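Local coordinates for protein peptidoglycan glycosyltransferase (Atopobium parvulum, PDB 4OVD) that belongs to the penicillin-binding protein family, pairing a dimerisation domain with a transpeptidase domain built round an antiparallel sheet, at residues 418-429 against 517-528; 465-476 against 485-493. One frame throughout, in Å; residues are numbered along the deposited sequence.

How the contacts relate
Both contacts lay a helix on the same antiparallel sheet of the transpeptidase domain, on neighbouring strands. In contact 1, helix 418-429 covers the hairpin of strands 510-518 and 525-532. In contact 2, helix 458-474 covers an edge strand, 487-495. Both are largely buried, but the centre of contact 1 is about 9 Å from the centre of the chain, that of contact 2 about 17 Å. Contact 2 reaches the surface at Lys-473. Contact 1 is apolar and aromatic, with one water at its turn end. Contact 2 adds direct hydrogen bonds to close packing on a glycine. The two meet where the Ile-517 backbone pairs with Ala-488, and the Tyr-425 side chain packs against Lys-490.

Contact 1 of 2, residues 418-429 against 517-528; sequences FIQVIRAYTAVA and IVNPSESDLMVY
Helix 418-429 runs nearly antiparallel to strand 525-528, at 153°, with Ile-422 beside Tyr-528 and Thr-426 beside Met-526. The axes are 10.0 Å apart, so side chains fill the gap. This is a helix on the central antiparallel sheet of the penicillin-binding protein fold. Residues 519-524 form the turn between two adjacent strands.

Toward the N-terminal end of the helical segment, Tyr-528 brings its OH over the centre of the Phe-418 ring, 3.1 Å above the plane. The rings are tilted by 30° and slid apart, so they barely overlap. A hydrogen bond to Ser-513 OG also holds this hydroxyl. Further back on the same tyrosine, Ile-422 CD1 meets Tyr-528 CB at 3.6 Å.

Selenomethionine Met-526 fills the middle. Its chain is extended as far as SE and bends there (chi3 72°). Met-526 SE lies 3.6 Å from Tyr-425 CB, while Met-526 CE turns to Ile-422 CG2 at 3.5 Å and also nears Thr-426 CG2. The Tyr-425 ring leads away, and its OH bonds to Val-296 O.

At the other end, Ile-517 CD1 touches Ala-429 CB at 3.6 Å, with Leu-465 of helix 458-474 also against Ile-517. Beyond them a water lies within hydrogen-bonding distance of both Ala-429 O (2.7 Å) and Pro-520 O (2.8 Å), though it has more acceptors around it than protons to give.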
loop_
_atom_site.group_PDB
_atom_site.type_symbol
_atom_site.label_atom_id
_atom_site.label_comp_id
_atom_site.label_asym_id
_atom_site.label_seq_id
_atom_site.Cartn_x
_atom_site.Cartn_y
_atom_site.Cartn_z
ATOM N N PHE A 418 1.464 -5.170 -1.567
ATOM C CA PHE A 418 1.169 -4.471 -0.340
ATOM C C PHE A 418 -0.012 -3.495 -0.464
ATOM O O PHE A 418 -0.671 -3.203 0.526
ATOM C CB PHE A 418 2.383 -3.824 0.276
ATOM C CG PHE A 418 3.259 -4.801 1.042
ATOM C CD1 PHE A 418 2.860 -5.309 2.257
ATOM C CD2 PHE A 418 4.473 -5.185 0.533
ATOM C CE1 PHE A 418 3.639 -6.232 2.948
ATOM C CE2 PHE A 418 5.221 -6.151 1.177
ATOM C CZ PHE A 418 4.831 -6.660 2.381
ATOM N N ILE A 419 -0.321 -3.060 -1.686
ATOM C CA ILE A 419 -1.455 -2.176 -1.893
ATOM C C ILE A 419 -2.776 -2.842 -1.414
ATOM O O ILE A 419 -3.716 -2.153 -0.944
ATOM C CB ILE A 419 -1.552 -1.679 -3.354
ATOM C CG1 ILE A 419 -2.502 -0.456 -3.452
ATOM C CG2 ILE A 419 -1.972 -2.806 -4.263
ATOM C CD1 ILE A 419 -2.025 0.808 -2.701
ATOM N N GLN A 420 -2.804 -4.166 -1.392
ATOM C CA GLN A 420 -3.966 -4.868 -0.886
ATOM C C GLN A 420 -4.041 -4.776 0.638
ATOM O O GLN A 420 -5.128 -4.690 1.243
ATOM C CB GLN A 420 -3.914 -6.333 -1.302
ATOM C CG GLN A 420 -4.325 -6.542 -2.746
ATOM C CD GLN A 420 -4.418 -7.993 -3.128
ATOM O OE1 GLN A 420 -4.543 -8.911 -2.258
ATOM N NE2 GLN A 420 -4.400 -8.233 -4.434
ATOM N N VAL A 421 -2.875 -4.777 1.262
ATOM C CA VAL A 421 -2.801 -4.667 2.709
ATOM C C VAL A 421 -3.212 -3.276 3.093
ATOM O O VAL A 421 -4.004 -3.080 4.027
ATOM C CB VAL A 421 -1.400 -4.964 3.240
ATOM C CG1 VAL A 421 -1.372 -4.787 4.741
ATOM C CG2 VAL A 421 -0.996 -6.393 2.849
ATOM N N ILE A 422 -2.666 -2.298 2.384
ATOM C CA ILE A 422 -2.982 -0.921 2.630
ATOM C C ILE A 422 -4.468 -0.725 2.497
ATOM O O ILE A 422 -5.111 -0.143 3.358
ATOM C CB ILE A 422 -2.204 -0.034 1.642
ATOM C CG1 ILE A 422 -0.686 -0.119 1.935
ATOM C CG2 ILE A 422 -2.683 1.377 1.707
ATOM C CD1 ILE A 422 0.154 0.591 0.935
ATOM N N ARG A 423 -5.038 -1.268 1.447
ATOM C CA ARG A 423 -6.447 -1.097 1.224
ATOM C C ARG A 423 -7.233 -1.710 2.394
ATOM O O ARG A 423 -8.204 -1.135 2.885
ATOM C CB ARG A 423 -6.864 -1.693 -0.099
ATOM C CG ARG A 423 -8.330 -1.497 -0.372
ATOM C CD ARG A 423 -8.797 -2.196 -1.623
ATOM N NE ARG A 423 -10.223 -1.902 -1.803
ATOM C CZ ARG A 423 -11.084 -2.703 -2.412
ATOM N NH1 ARG A 423 -10.715 -3.909 -2.857
ATOM N NH2 ARG A 423 -12.345 -2.323 -2.524
ATOM N N ALA A 424 -6.841 -2.883 2.841
ATOM C CA ALA A 424 -7.538 -3.499 3.961
ATOM C C ALA A 424 -7.480 -2.623 5.201
ATOM O O ALA A 424 -8.522 -2.431 5.850
ATOM C CB ALA A 424 -6.948 -4.864 4.264
ATOM N N TYR A 425 -6.296 -2.035 5.500
ATOM C CA TYR A 425 -6.162 -1.186 6.669
ATOM C C TYR A 425 -7.111 0.010 6.621
ATOM O O TYR A 425 -7.570 0.483 7.681
ATOM C CB TYR A 425 -4.718 -0.715 6.810
ATOM C CG TYR A 425 -3.813 -1.698 7.533
ATOM C CD1 TYR A 425 -3.728 -3.009 7.186
ATOM C CD2 TYR A 425 -3.045 -1.269 8.588
ATOM C CE1 TYR A 425 -2.820 -3.901 7.838
ATOM C CE2 TYR A 425 -2.198 -2.116 9.273
ATOM C CZ TYR A 425 -2.066 -3.429 8.902
ATOM O OH TYR A 425 -1.239 -4.241 9.668
ATOM N N THR A 426 -7.444 0.485 5.415
ATOM C CA THR A 426 -8.355 1.607 5.337
ATOM C C THR A 426 -9.671 1.286 6.062
ATOM O O THR A 426 -10.184 2.173 6.672
ATOM C CB THR A 426 -8.628 2.200 3.932
ATOM O OG1 THR A 426 -9.349 1.272 3.095
ATOM C CG2 THR A 426 -7.354 2.623 3.295
ATOM N N ALA A 427 -10.183 0.060 6.000
ATOM C CA ALA A 427 -11.395 -0.284 6.694
ATOM C C ALA A 427 -11.267 -0.058 8.195
ATOM O O ALA A 427 -12.194 0.445 8.842
ATOM C CB ALA A 427 -11.816 -1.714 6.402
ATOM N N VAL A 428 -10.108 -0.381 8.754
ATOM C CA VAL A 428 -9.917 -0.151 10.189
ATOM C C VAL A 428 -9.839 1.345 10.459
ATOM O O VAL A 428 -10.340 1.874 11.480
ATOM C CB VAL A 428 -8.671 -0.896 10.699
ATOM C CG1 VAL A 428 -8.313 -0.482 12.112
ATOM C CG2 VAL A 428 -8.912 -2.378 10.641
ATOM N N ALA A 429 -9.228 2.070 9.538
ATOM C CA ALA A 429 -9.079 3.516 9.750
ATOM C C ALA A 429 -10.286 4.328 9.299
ATOM O O ALA A 429 -10.303 5.517 9.517
ATOM C CB ALA A 429 -7.862 4.030 9.001
ATOM N N ILE A 517 -1.514 4.726 11.056
ATOM C CA ILE A 517 -2.580 5.668 10.851
ATOM C C ILE A 517 -2.301 6.766 11.859
ATOM O O ILE A 517 -2.117 6.487 13.042
ATOM C CB ILE A 517 -3.923 4.977 11.184
ATOM C CG1 ILE A 517 -4.121 3.745 10.299
ATOM C CG2 ILE A 517 -5.079 5.941 11.002
ATOM C CD1 ILE A 517 -5.105 2.676 10.782
ATOM N N VAL A 518 -2.231 8.003 11.396
ATOM C CA VAL A 518 -1.943 9.134 12.267
ATOM C C VAL A 518 -3.292 9.785 12.644
ATOM O O VAL A 518 -4.130 9.955 11.775
ATOM C CB VAL A 518 -1.027 10.160 11.558
ATOM C CG1 VAL A 518 -0.600 11.243 12.520
ATOM C CG2 VAL A 518 0.211 9.494 10.990
ATOM N N ASN A 519 -3.490 10.101 13.937
ATOM C CA ASN A 519 -4.706 10.708 14.470
ATOM C C ASN A 519 -5.873 10.100 13.779
ATOM O O ASN A 519 -6.551 10.751 12.941
ATOM C CB ASN A 519 -4.676 12.213 14.297
ATOM C CG ASN A 519 -3.598 12.858 15.147
ATOM O OD1 ASN A 519 -2.947 12.192 15.939
ATOM N ND2 ASN A 519 -3.413 14.171 15.000
ATOM N N PRO A 520 -6.091 8.813 14.075
ATOM C CA PRO A 520 -7.127 8.003 13.477
ATOM C C PRO A 520 -8.534 8.609 13.573
ATOM O O PRO A 520 -9.339 8.378 12.676
ATOM C CB PRO A 520 -7.031 6.708 14.262
ATOM C CG PRO A 520 -5.624 6.700 14.773
ATOM C CD PRO A 520 -5.428 8.091 15.179
ATOM N N SER A 521 -8.797 9.400 14.622
ATOM C CA SER A 521 -10.071 10.070 14.776
ATOM C C SER A 521 -10.234 11.219 13.767
ATOM O O SER A 521 -11.318 11.721 13.617
ATOM C CB SER A 521 -10.234 10.581 16.225
ATOM O OG SER A 521 -9.195 11.502 16.618
ATOM N N GLU A 522 -9.168 11.658 13.095
ATOM C CA GLU A 522 -9.257 12.740 12.077
ATOM C C GLU A 522 -9.431 12.231 10.642
ATOM O O GLU A 522 -9.761 13.015 9.773
ATOM C CB GLU A 522 -8.056 13.703 12.157
ATOM C CG GLU A 522 -7.969 14.433 13.506
ATOM C CD GLU A 522 -6.901 15.538 13.570
ATOM O OE1 GLU A 522 -6.323 15.910 12.516
ATOM O OE2 GLU A 522 -6.664 16.068 14.692
ATOM N N SER A 523 -9.129 10.953 10.391
ATOM C CA SER A 523 -9.350 10.293 9.108
ATOM C C SER A 523 -8.625 10.968 7.952
ATOM O O SER A 523 -9.138 11.055 6.848
ATOM C CB SER A 523 -10.866 10.213 8.801
ATOM O OG SER A 523 -11.574 9.557 9.854
ATOM N N ASP A 524 -7.423 11.446 8.208
ATOM C CA ASP A 524 -6.717 12.140 7.182
ATOM C C ASP A 524 -5.417 11.514 6.747
ATOM O O ASP A 524 -4.948 11.878 5.683
ATOM C CB ASP A 524 -6.441 13.582 7.657
ATOM C CG ASP A 524 -7.722 14.454 7.729
ATOM O OD1 ASP A 524 -8.498 14.432 6.761
ATOM O OD2 ASP A 524 -7.905 15.192 8.721
ATOM N N LEU A 525 -4.833 10.591 7.511
ATOM C CA LEU A 525 -3.510 10.074 7.096
ATOM C C LEU A 525 -3.063 8.679 7.539
ATOM O O LEU A 525 -3.042 8.357 8.743
ATOM C CB LEU A 525 -2.451 11.069 7.592
ATOM C CG LEU A 525 -0.989 10.729 7.281
ATOM C CD1 LEU A 525 -0.665 10.814 5.793
ATOM C CD2 LEU A 525 -0.121 11.737 7.989
HETATM N N MSE A 526 -2.603 7.885 6.573
HETATM C CA MSE A 526 -2.061 6.602 6.855
HETATM C C MSE A 526 -0.846 6.508 5.953
HETATM O O MSE A 526 -0.854 6.954 4.801
HETATM C CB MSE A 526 -3.118 5.555 6.510
HETATM C CG MSE A 526 -2.845 4.179 7.066
HETATM SE SE MSE A 526 -4.286 2.879 6.537
HETATM C CE MSE A 526 -3.656 2.881 4.726
ATOM N N VAL A 527 0.208 5.914 6.466
ATOM C CA VAL A 527 1.434 5.771 5.738
ATOM C C VAL A 527 1.943 4.349 5.862
ATOM O O VAL A 527 1.796 3.702 6.958
ATOM C CB VAL A 527 2.484 6.669 6.342
ATOM C CG1 VAL A 527 3.850 6.281 5.873
ATOM C CG2 VAL A 527 2.155 8.131 6.110
ATOM N N TYR A 528 2.523 3.886 4.751
ATOM C CA TYR A 528 3.138 2.573 4.647
ATOM C C TYR A 528 4.577 2.700 4.243
ATOM O O TYR A 528 4.903 3.447 3.347
ATOM C CB TYR A 528 2.446 1.662 3.561
ATOM C CG TYR A 528 3.252 0.393 3.333
ATOM C CD1 TYR A 528 4.233 0.333 2.382
ATOM C CD2 TYR A 528 3.013 -0.742 4.066
ATOM C CE1 TYR A 528 4.956 -0.842 2.167
ATOM C CE2 TYR A 528 3.736 -1.874 3.894
ATOM C CZ TYR A 528 4.701 -1.923 2.924
ATOM O OH TYR A 528 5.438 -3.098 2.789
HETATM O O HOH W 1 -8.405 7.307 10.269
#

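Contact 2 of 2, residues 465-476 against 485-493; sequences LDMMTTVVKEGT and YTVAGKTGT
Ala-488 and Gly-489 pack against Met-468 and its neighbours on helix 465-474. The helix crosses strand 487-493 at 76°, and the axes approach to 5.5 Å. The CA atoms of Thr-469 and Ala-488 are only 4.0 Å apart.

Ala-488 CB touches Met-468 CB at 3.7 Å and also meets Thr-469 OG1, from a direction about at right angles. Gly-489 N gives a hydrogen bond to Met-468 O at 3.0 Å. The N-H...O angle is 158°, but the donor stands 58° above the carbonyl plane. Selenomethionine Met-468 bends at its last torsion and sets Met-468 CE 3.6 Å from Gly-489 CA. On the other side of this bond Val-472 CG2 approaches Gly-489 N, also at 3.6 Å.

Farther along, Thr-476 OG1 and Thr-491 OG1 share a hydrogen bond of 2.8 Å. A water joins Thr-476 OG1 to Lys-490 NZ. Residues 490-492 form the Lys-Thr-Gly motif of the family, probably part of the active-site cleft, and the nearest atom of the Thr-491 side chain is about 3 Å from a bound calcium ion.

Strand 510-518 pairs with the inner side of this edge strand. Helix 418-429 meets Leu-465 and Met-468, and helix 344-350 packs on Met-467.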
loop_
_atom_site.group_PDB
_atom_site.type_symbol
_atom_site.label_atom_id
_atom_site.label_comp_id
_atom_site.label_asym_id
_atom_site.label_seq_id
_atom_site.Cartn_x
_atom_site.Cartn_y
_atom_site.Cartn_z
ATOM N N LEU A 465 -8.291 -0.435 16.038
ATOM C CA LEU A 465 -7.465 0.736 16.206
ATOM C C LEU A 465 -6.894 0.786 17.626
ATOM O O LEU A 465 -5.715 1.161 17.820
ATOM C CB LEU A 465 -8.245 2.030 15.968
ATOM C CG LEU A 465 -8.554 2.454 14.538
ATOM C CD1 LEU A 465 -9.485 3.698 14.539
ATOM C CD2 LEU A 465 -7.267 2.706 13.743
ATOM N N ASP A 466 -7.741 0.458 18.611
ATOM C CA ASP A 466 -7.290 0.402 19.991
ATOM C C ASP A 466 -6.096 -0.548 20.132
ATOM O O ASP A 466 -5.107 -0.222 20.773
ATOM C CB ASP A 466 -8.398 0.010 20.964
ATOM C CG ASP A 466 -7.996 0.261 22.416
ATOM O OD1 ASP A 466 -7.871 1.446 22.784
ATOM O OD2 ASP A 466 -7.800 -0.714 23.182
HETATM N N MSE A 467 -6.169 -1.712 19.525
HETATM C CA MSE A 467 -5.074 -2.637 19.618
HETATM C C MSE A 467 -3.874 -2.153 18.839
HETATM O O MSE A 467 -2.771 -2.298 19.301
HETATM C CB MSE A 467 -5.375 -4.067 19.212
HETATM C CG MSE A 467 -6.458 -4.619 20.085
HETATM SE SE MSE A 467 -6.874 -6.492 19.692
HETATM C CE MSE A 467 -7.924 -6.281 18.035
HETATM N N MSE A 468 -4.080 -1.505 17.699
HETATM C CA MSE A 468 -2.964 -1.004 16.894
HETATM C C MSE A 468 -2.299 0.125 17.620
HETATM O O MSE A 468 -1.133 0.387 17.402
HETATM C CB MSE A 468 -3.453 -0.561 15.559
HETATM C CG MSE A 468 -3.806 -1.824 14.790
HETATM SE SE MSE A 468 -4.734 -1.169 13.170
HETATM C CE MSE A 468 -3.290 -0.253 12.230
ATOM N N THR A 469 -3.037 0.826 18.483
ATOM C CA THR A 469 -2.450 1.866 19.292
ATOM C C THR A 469 -1.509 1.249 20.359
ATOM O O THR A 469 -0.449 1.814 20.628
ATOM C CB THR A 469 -3.549 2.716 19.944
ATOM O OG1 THR A 469 -4.318 3.255 18.869
ATOM C CG2 THR A 469 -2.974 3.863 20.815
ATOM N N THR A 470 -1.886 0.097 20.923
ATOM C CA THR A 470 -1.077 -0.633 21.913
ATOM C C THR A 470 0.202 -1.069 21.265
ATOM O O THR A 470 1.244 -1.018 21.895
ATOM C CB THR A 470 -1.830 -1.880 22.403
ATOM O OG1 THR A 470 -2.938 -1.450 23.189
ATOM C CG2 THR A 470 -1.010 -2.741 23.297
ATOM N N VAL A 471 0.140 -1.439 20.002
ATOM C CA VAL A 471 1.337 -1.874 19.267
ATOM C C VAL A 471 2.394 -0.773 19.281
ATOM O O VAL A 471 3.572 -1.033 19.417
ATOM C CB VAL A 471 1.055 -2.260 17.787
ATOM C CG1 VAL A 471 2.373 -2.505 16.985
ATOM C CG2 VAL A 471 0.204 -3.551 17.752
ATOM N N VAL A 472 1.952 0.447 19.085
ATOM C CA VAL A 472 2.834 1.559 18.955
ATOM C C VAL A 472 3.194 2.108 20.314
ATOM O O VAL A 472 4.281 2.592 20.510
ATOM C CB VAL A 472 2.224 2.643 18.052
ATOM C CG1 VAL A 472 3.061 3.876 18.056
ATOM C CG2 VAL A 472 2.164 2.158 16.619
ATOM N N LYS A 473 2.260 2.103 21.238
ATOM C CA LYS A 473 2.595 2.621 22.544
ATOM C C LYS A 473 3.384 1.676 23.402
ATOM O O LYS A 473 4.274 2.106 24.200
ATOM C CB LYS A 473 1.314 3.025 23.297
ATOM C CG LYS A 473 0.767 4.393 22.867
ATOM C CD LYS A 473 -0.331 4.852 23.827
ATOM C CE LYS A 473 -0.721 6.321 23.621
ATOM N NZ LYS A 473 -1.188 6.657 22.238
ATOM N N GLU A 474 3.028 0.396 23.317
ATOM C CA GLU A 474 3.586 -0.591 24.193
ATOM C C GLU A 474 4.245 -1.740 23.558
ATOM O O GLU A 474 4.699 -2.602 24.281
ATOM C CB GLU A 474 2.418 -1.147 25.071
ATOM C CG GLU A 474 1.792 -0.006 25.867
ATOM C CD GLU A 474 0.522 -0.297 26.638
ATOM O OE1 GLU A 474 -0.171 -1.372 26.507
ATOM O OE2 GLU A 474 0.212 0.663 27.387
ATOM N N GLY A 475 4.331 -1.779 22.226
ATOM C CA GLY A 475 4.915 -2.932 21.587
ATOM C C GLY A 475 5.980 -2.672 20.569
ATOM O O GLY A 475 6.761 -1.733 20.679
ATOM N N THR A 476 5.941 -3.455 19.497
ATOM C CA THR A 476 7.001 -3.426 18.523
ATOM C C THR A 476 6.995 -2.217 17.680
ATOM O O THR A 476 7.887 -2.016 16.859
ATOM C CB THR A 476 6.860 -4.633 17.581
ATOM O OG1 THR A 476 5.585 -4.561 16.933
ATOM C CG2 THR A 476 6.962 -5.947 18.366
ATOM N N TYR A 485 1.154 13.248 18.463
ATOM C CA TYR A 485 0.114 12.618 17.662
ATOM C C TYR A 485 -0.237 11.251 18.166
ATOM O O TYR A 485 0.482 10.666 18.920
ATOM C CB TYR A 485 0.616 12.470 16.225
ATOM C CG TYR A 485 0.887 13.779 15.505
ATOM C CD1 TYR A 485 2.109 14.432 15.607
ATOM C CD2 TYR A 485 -0.080 14.333 14.686
ATOM C CE1 TYR A 485 2.329 15.623 14.929
ATOM C CE2 TYR A 485 0.129 15.490 14.014
ATOM C CZ TYR A 485 1.326 16.137 14.145
ATOM O OH TYR A 485 1.469 17.281 13.446
ATOM N N THR A 486 -1.359 10.719 17.740
ATOM C CA THR A 486 -1.728 9.343 18.095
ATOM C C THR A 486 -1.409 8.535 16.874
ATOM O O THR A 486 -1.684 8.983 15.811
ATOM C CB THR A 486 -3.224 9.187 18.388
ATOM O OG1 THR A 486 -3.549 9.909 19.566
ATOM C CG2 THR A 486 -3.557 7.738 18.603
ATOM N N VAL A 487 -0.728 7.415 17.025
ATOM C CA VAL A 487 -0.366 6.528 15.900
ATOM C C VAL A 487 -0.829 5.132 16.246
ATOM O O VAL A 487 -0.507 4.611 17.304
ATOM C CB VAL A 487 1.147 6.535 15.648
ATOM C CG1 VAL A 487 1.589 5.530 14.570
ATOM C CG2 VAL A 487 1.572 7.927 15.298
ATOM N N ALA A 488 -1.683 4.576 15.393
ATOM C CA ALA A 488 -2.131 3.213 15.542
ATOM C C ALA A 488 -1.428 2.488 14.370
ATOM O O ALA A 488 -1.504 2.938 13.242
ATOM C CB ALA A 488 -3.616 3.150 15.362
ATOM N N GLY A 489 -0.694 1.437 14.632
ATOM C CA GLY A 489 -0.052 0.777 13.556
ATOM C C GLY A 489 0.392 -0.632 13.847
ATOM O O GLY A 489 0.148 -1.163 14.917
ATOM N N LYS A 490 1.098 -1.214 12.874
ATOM C CA LYS A 490 1.563 -2.560 12.985
ATOM C C LYS A 490 2.841 -2.778 12.147
ATOM O O LYS A 490 2.907 -2.308 11.018
ATOM C CB LYS A 490 0.483 -3.519 12.467
ATOM C CG LYS A 490 0.907 -4.963 12.606
ATOM C CD LYS A 490 0.869 -5.448 14.044
ATOM C CE LYS A 490 1.221 -6.933 14.204
ATOM N NZ LYS A 490 2.680 -7.080 14.030
ATOM N N THR A 491 3.823 -3.456 12.760
ATOM C CA THR A 491 5.033 -3.862 12.111
ATOM C C THR A 491 4.803 -5.195 11.414
ATOM O O THR A 491 3.899 -5.935 11.713
ATOM C CB THR A 491 6.140 -4.067 13.114
ATOM O OG1 THR A 491 5.661 -4.879 14.197
ATOM C CG2 THR A 491 6.620 -2.722 13.677
ATOM N N GLY A 492 5.627 -5.473 10.433
ATOM C CA GLY A 492 5.571 -6.706 9.758
ATOM C C GLY A 492 6.931 -7.146 9.290
ATOM O O GLY A 492 7.772 -6.340 8.977
ATOM N N THR A 493 7.104 -8.456 9.284
ATOM C CA THR A 493 8.200 -9.118 8.727
ATOM C C THR A 493 7.553 -10.022 7.679
ATOM O O THR A 493 6.789 -10.899 8.052
ATOM C CB THR A 493 8.911 -10.028 9.736
ATOM O OG1 THR A 493 9.415 -9.225 10.786
ATOM C CG2 THR A 493 10.059 -10.743 9.029
HETATM O O HOH W 2 0.346 6.218 19.479
HETATM O O HOH W 3 3.333 -5.986 16.595
#